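Local coordinates for protein probable transcriptional regulator (Pseudomonas aeruginosa, PDB 2FBI) that probably binds DNA as a dimer through a winged helix-turn-helix domain and regulates transcription, as other MarR-family proteins do, at residues A[39-42]-A[43-47]; A[60-63]-A[64-68]; A[125-128]-A[129-133]. All coordinates share one frame; numbering follows the deposited sequence. Where two conformers were deposited one is given.

Contact 1 of 3, residues A[39-42]-A[43-47]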
# COMPACT_ATOMS: atom_id res chain seq x y z
N TRP A 39 8.19 8.70 7.37
CA TRP A 39 9.21 8.85 6.34
C TRP A 39 8.53 9.31 5.00
O TRP A 39 9.09 10.14 4.29
CB TRP A 39 9.98 7.54 6.13
CG TRP A 39 11.11 7.69 5.08
CD1 TRP A 39 11.23 7.04 3.88
CD2 TRP A 39 12.20 8.64 5.14
NE1 TRP A 39 12.36 7.51 3.20
CE2 TRP A 39 12.96 8.48 3.96
CE3 TRP A 39 12.60 9.60 6.09
CZ2 TRP A 39 14.13 9.23 3.71
CZ3 TRP A 39 13.74 10.37 5.84
CH2 TRP A 39 14.49 10.19 4.64
N ARG A 40 7.34 8.75 4.66
CA ARG A 40 6.55 9.23 3.49
C ARG A 40 6.23 10.69 3.55
O ARG A 40 6.32 11.39 2.55
CB ARG A 40 5.23 8.45 3.25
CG ARG A 40 5.51 7.00 2.94
CD ARG A 40 4.41 6.21 2.19
NE ARG A 40 3.15 6.13 2.92
CZ ARG A 40 2.84 5.24 3.85
NH1 ARG A 40 1.62 5.30 4.38
NH2 ARG A 40 3.72 4.32 4.29
N VAL A 41 5.75 11.11 4.69
CA VAL A 41 5.48 12.48 4.94
C VAL A 41 6.76 13.36 4.81
O VAL A 41 6.80 14.36 4.07
CB VAL A 41 4.82 12.61 6.35
CG1 VAL A 41 4.74 14.03 6.74
CG2 VAL A 41 3.38 12.06 6.31
N ILE A 42 7.82 12.95 5.47
CA ILE A 42 9.10 13.67 5.35
C ILE A 42 9.55 13.74 3.88
O ILE A 42 9.90 14.81 3.39
CB ILE A 42 10.20 12.97 6.23
CG1 ILE A 42 9.86 13.17 7.71
CG2 ILE A 42 11.59 13.53 5.88
CD1 ILE A 42 10.62 12.27 8.68
N ARG A 43 9.50 12.60 3.19
CA ARG A 43 9.87 12.55 1.77
C ARG A 43 9.07 13.53 0.90
O ARG A 43 9.64 14.17 0.01
CB ARG A 43 9.65 11.15 1.19
CG ARG A 43 10.69 10.11 1.59
CD ARG A 43 11.90 10.34 0.75
NE ARG A 43 12.09 9.31 -0.25
CZ ARG A 43 12.68 9.51 -1.43
NH1 ARG A 43 12.85 8.50 -2.23
NH2 ARG A 43 13.07 10.72 -1.82
N ILE A 44 7.76 13.60 1.11
CA ILE A 44 6.91 14.53 0.28
C ILE A 44 7.16 15.97 0.63
O ILE A 44 7.24 16.83 -0.20
CB ILE A 44 5.38 14.20 0.46
CG1 ILE A 44 5.07 12.90 -0.29
CG2 ILE A 44 4.49 15.36 -0.08
CD1 ILE A 44 4.12 12.07 0.46
N LEU A 45 7.26 16.25 1.91
CA LEU A 45 7.52 17.61 2.32
C LEU A 45 8.96 18.10 1.89
O LEU A 45 9.18 19.27 1.55
CB LEU A 45 7.33 17.68 3.83
CG LEU A 45 5.90 17.62 4.41
CD1 LEU A 45 5.95 17.67 5.95
CD2 LEU A 45 4.99 18.80 3.84
N ARG A 46 9.91 17.18 1.86
CA ARG A 46 11.25 17.47 1.31
C ARG A 46 11.18 17.84 -0.16
O ARG A 46 11.56 18.94 -0.56
CB ARG A 46 12.14 16.24 1.51
CG ARG A 46 13.56 16.35 0.92
CD ARG A 46 14.43 17.50 1.48
NE ARG A 46 15.79 17.35 0.86
CZ ARG A 46 16.93 17.82 1.37
NH1 ARG A 46 18.06 17.62 0.71
NH2 ARG A 46 16.94 18.51 2.51
N GLN A 47 10.63 16.95 -0.97
CA GLN A 47 10.57 17.10 -2.39
C GLN A 47 9.63 18.22 -2.87
O GLN A 47 9.98 18.95 -3.80
CB GLN A 47 10.24 15.74 -3.04
CG GLN A 47 10.29 15.66 -4.60
CD GLN A 47 11.60 16.15 -5.23
OE1 GLN A 47 12.71 16.04 -4.65
NE2 GLN A 47 11.48 16.73 -6.44
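Arg-43 lays the aliphatic part of its side chain over the indole of Trp-39, one helical turn back. This is a CH-pi contact: CG of Arg-43 stands 3.7 Å from the centroid of the five-membered ring of Trp-39, over its face but shifted toward the rim. Trp-39 offers that face because its CG is turned anti to the backbone N (chi1 -178°). Beyond CG the arginine chain bends twice, CD passes over the NE1–CE2 side of the indole, and the guanidinium ends up inclined by 36° to the ring plane. NH1 of Arg-43 donates to the backbone O of Arg-7 of the second subunit.

Apolar packing runs along another side of the helix. Val-41 and Leu-45 run alongside each other in the same direction and meet through CG1 of Val-41 and CD1 of Leu-45 at 3.9 Å.

Regular i to i+4 backbone bonds tie the turns together. Arg-43 N reaches Trp-39 O at 2.7 Å, and Leu-45 N reaches Val-41 O at 2.9 Å with an N-H...O angle of 171°; Ile-44 and Arg-46 bond in the same way to Arg-40 and Ile-42.

Helix 36-48 is thus surrounded by different partners. Val-41 packs on helix 64-76, Leu-45 on strand 91-96, and Trp-39 and Arg-43 on helix 98-122, while Ile-44 touches Leu-12 of the second subunit.

Contact 2 of 3, residues A[60-63]-A[64-68]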
# COMPACT_ATOMS: atom_id res chain seq x y z
N ALA A 60 0.88 11.44 0.30
CA ALA A 60 1.68 10.61 1.19
C ALA A 60 1.03 9.32 1.42
O ALA A 60 1.62 8.44 2.08
CB ALA A 60 1.91 11.30 2.54
N CYS A 61 -0.19 9.18 0.90
CA CYS A 61 -0.95 7.96 1.01
C CYS A 61 -1.03 7.55 2.50
O CYS A 61 -0.46 6.53 2.94
CB CYS A 61 -0.30 6.87 0.14
SG CYS A 61 -0.54 7.15 -1.65
N ILE A 62 -1.72 8.41 3.28
CA ILE A 62 -2.07 8.16 4.68
C ILE A 62 -3.58 8.45 4.85
O ILE A 62 -4.12 9.38 4.24
CB ILE A 62 -1.14 8.98 5.62
CG1 ILE A 62 0.30 8.42 5.50
CG2 ILE A 62 -1.62 8.92 7.06
CD1 ILE A 62 1.41 9.27 6.07
N LEU A 63 -4.28 7.63 5.63
CA LEU A 63 -5.72 7.86 5.89
C LEU A 63 -5.91 8.94 6.94
O LEU A 63 -5.16 8.95 7.93
CB LEU A 63 -6.42 6.57 6.34
CG LEU A 63 -6.74 5.57 5.22
CD1 LEU A 63 -7.24 4.25 5.84
CD2 LEU A 63 -7.76 6.14 4.20
N ARG A 64 -6.89 9.83 6.76
CA ARG A 64 -6.94 11.05 7.60
C ARG A 64 -6.94 10.89 9.13
O ARG A 64 -6.43 11.77 9.83
CB ARG A 64 -7.93 12.13 7.12
CG ARG A 64 -9.44 11.90 7.26
CD ARG A 64 -10.23 13.02 6.47
NE ARG A 64 -9.72 13.23 5.10
CZ ARG A 64 -10.40 13.08 3.96
NH1 ARG A 64 -11.70 12.74 3.96
NH2 ARG A 64 -9.79 13.30 2.79
N PRO A 65 -7.51 9.78 9.66
CA PRO A 65 -7.42 9.65 11.12
C PRO A 65 -6.00 9.34 11.60
O PRO A 65 -5.61 9.82 12.67
CB PRO A 65 -8.38 8.49 11.44
CG PRO A 65 -9.17 8.23 10.16
CD PRO A 65 -8.27 8.66 9.05
N SER A 66 -5.22 8.58 10.82
CA SER A 66 -3.82 8.34 11.19
C SER A 66 -2.93 9.54 10.94
O SER A 66 -1.93 9.71 11.63
CB SER A 66 -3.24 7.09 10.53
OG SER A 66 -4.14 6.59 9.57
N MET A 67 -3.29 10.37 9.97
CA MET A 67 -2.49 11.54 9.65
C MET A 67 -2.40 12.55 10.81
O MET A 67 -1.33 13.11 11.06
CB MET A 67 -2.98 12.18 8.34
CG MET A 67 -2.08 13.27 7.82
SD MET A 67 -0.38 12.83 7.32
CE MET A 67 -0.38 13.94 5.98
N THR A 68 -3.51 12.73 11.54
CA THR A 68 -3.56 13.59 12.71
C THR A 68 -2.47 13.23 13.72
O THR A 68 -1.84 14.11 14.31
CB THR A 68 -4.94 13.47 13.47
OG1 THR A 68 -6.03 13.64 12.55
CG2 THR A 68 -5.06 14.49 14.65
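Leu-63 sits at the N-cap of helix 64-76, and its carbonyl receives the first bonds of that helix from Ser-66 and Met-67. Arg-64 opens the helix and rests its side chain on Tyr-54 of helix 53-59. Pro-65 follows in the first turn, where its lack of an N-H costs no helical bond; its ring carbon CD lies 3.9 Å from CB of Leu-63.

Ser-66 folds its hydroxyl back on the chain. With chi1 at 9°, nearly eclipsed with the backbone N, OG donates to Leu-63 O over 3.0 Å. Its own backbone N adds a weak, strongly bent bond to the same oxygen. Met-67 N supplies the regular helical bond, at 3.1 Å from Leu-63 O with an N-H...O angle of 148°. The serine hydroxyl and this N-H come to the carbonyl from opposite faces of its plane.

Met-67 also faces the loop with its side chain, which crosses that of Ile-62 at about a right angle. CG2 of Ile-62 touches CB of Met-67 at 3.8 Å, and the bent thioether chain brings SD within 4.2 Å of CD1 of Ile-62. Further on, Thr-68 OG1 makes a weak bond to Arg-64 O.

Chemically, one carbonyl gripped from two faces fixes the start of what is, by position in the MarR fold, probably the DNA-recognition helix. The Ile-62 and Met-67 pair joins the turn of the helix-turn-helix to the interior, where both side chains rest on Val-41.

Contact 3 of 3, residues A[125-128]-A[129-133]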
# COMPACT_ATOMS: atom_id res chain seq x y z
N GLU A 125 17.88 -1.19 -15.42
CA GLU A 125 16.99 -0.85 -16.51
C GLU A 125 15.57 -1.33 -16.17
O GLU A 125 14.60 -0.61 -16.40
CB GLU A 125 17.56 -1.48 -17.80
CG GLU A 125 16.58 -2.01 -18.85
CD GLU A 125 16.16 -0.97 -19.91
OE1 GLU A 125 15.81 0.20 -19.56
OE2 GLU A 125 16.16 -1.34 -21.12
N LYS A 126 15.45 -2.53 -15.59
CA LYS A 126 14.16 -3.00 -15.05
C LYS A 126 13.53 -2.07 -13.97
O LYS A 126 12.30 -1.91 -13.92
CB LYS A 126 14.27 -4.44 -14.53
CG LYS A 126 14.13 -5.49 -15.64
CD LYS A 126 14.18 -6.93 -15.09
CE LYS A 126 14.72 -7.89 -16.15
NZ LYS A 126 14.43 -9.36 -15.90
N LEU A 127 14.38 -1.46 -13.15
CA LEU A 127 13.94 -0.49 -12.16
C LEU A 127 13.38 0.77 -12.86
O LEU A 127 12.35 1.32 -12.44
CB LEU A 127 15.11 -0.11 -11.27
CG LEU A 127 14.91 0.09 -9.77
CD1 LEU A 127 15.90 1.11 -9.25
CD2 LEU A 127 13.51 0.50 -9.40
N ALA A 128 14.06 1.21 -13.92
CA ALA A 128 13.67 2.36 -14.72
C ALA A 128 12.39 2.10 -15.52
O ALA A 128 11.53 2.95 -15.54
CB ALA A 128 14.82 2.79 -15.65
N GLN A 129 12.24 0.92 -16.13
CA GLN A 129 10.95 0.59 -16.75
C GLN A 129 9.79 0.50 -15.77
O GLN A 129 8.67 0.85 -16.10
CB GLN A 129 10.97 -0.71 -17.55
CG GLN A 129 11.93 -0.76 -18.68
CD GLN A 129 12.38 -2.19 -18.93
OE1 GLN A 129 13.52 -2.54 -18.62
NE2 GLN A 129 11.47 -3.03 -19.44
N LEU A 130 10.05 -0.04 -14.58
CA LEU A 130 8.99 -0.18 -13.62
C LEU A 130 8.45 1.21 -13.21
O LEU A 130 7.23 1.42 -13.19
CB LEU A 130 9.46 -0.98 -12.37
CG LEU A 130 8.40 -1.01 -11.27
CD1 LEU A 130 7.12 -1.70 -11.82
CD2 LEU A 130 8.92 -1.67 -9.99
N LEU A 131 9.37 2.09 -12.81
CA LEU A 131 9.09 3.46 -12.41
C LEU A 131 8.41 4.27 -13.50
O LEU A 131 7.46 5.01 -13.21
CB LEU A 131 10.36 4.17 -11.95
CG LEU A 131 10.89 3.68 -10.62
CD1 LEU A 131 12.34 4.01 -10.49
CD2 LEU A 131 10.06 4.27 -9.45
N GLU A 132 8.91 4.17 -14.73
CA GLU A 132 8.22 4.77 -15.87
C GLU A 132 6.79 4.26 -15.98
O GLU A 132 5.86 5.05 -16.09
CB GLU A 132 8.98 4.52 -17.18
CG GLU A 132 9.79 5.74 -17.68
CD GLU A 132 8.96 7.00 -17.76
OE1 GLU A 132 9.30 7.98 -17.04
OE2 GLU A 132 7.95 7.00 -18.51
N LEU A 133 6.62 2.93 -15.92
CA LEU A 133 5.27 2.36 -16.01
C LEU A 133 4.36 2.75 -14.84
O LEU A 133 3.15 3.01 -15.02
CB LEU A 133 5.35 0.85 -16.18
CG LEU A 133 5.62 0.28 -17.58
CD1 LEU A 133 6.05 -1.18 -17.48
CD2 LEU A 133 4.38 0.37 -18.46
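Leu-127 and Leu-131 project from the same flank of helix 124-138, one turn apart, and meet through methyl groups, CD2 of Leu-127 to CD1 of Leu-131 at 3.9 Å. Leu-127 has an unusual first torsion, chi1 -140°, away from the staggered values, which swings its branch along the helix toward its neighbour. Leu-131 keeps CG anti to its carbonyl carbon and sets CD1 at 3.3 Å from Leu-127 O.

On another side of the helix Glu-125 and Gln-129 cross at a slant, their carboxylate and amide planes 63° apart, so the two flat groups do not stack. The glutamine chain, extended beyond CG, runs back beside the previous turn, with CG 3.5 Å from Glu-125 O. The amide is probably modelled turned over, so its two ends are not interpreted.

Backbone bonds hold the spacing that lets these pairs meet: Gln-129 N to Glu-125 O is 2.8 Å, and Leu-131 N to Leu-127 O is 3.1 Å with an N-H...O angle of 171°. NZ of Lys-126 forms a salt bridge with Glu-136 of the second subunit.

The chemistry serves two attachments. Leu-127 holds the helix to its own chain, packing against Gln-119 and Phe-122 of helix 98-122. Leu-131 against Leu-10 of the second subunit, Leu-130 against its own counterpart there, and the lysine salt bridge join it to the dimer partner, mixing apolar and charged contacts, as terminal helices do in MarR-family dimers.

Overall arrangement
Contact 1 is the buried one, close to the centre of the chain, whereas contacts 2 and 3 lie at the surface. Contacts 1 and 2 touch: Arg-40 NH1 and NE probably bond to Cys-61 O (2.8 Å) and Ala-60 O (2.9 Å), tying helix 36-48 to the turn before helix 64-76. Contact 3 belongs to helix 124-138, across the chain's centre from contact 2 and about 28 Å from it between centres. Contacts 1 and 3 are mid-helix, with regular backbone bonds, but one adds an arginine over an indole and the other paired leucines; contact 2 is a helix start, where a serine hydroxyl and a backbone N-H share the N-cap residue's carbonyl. All three reach the second subunit.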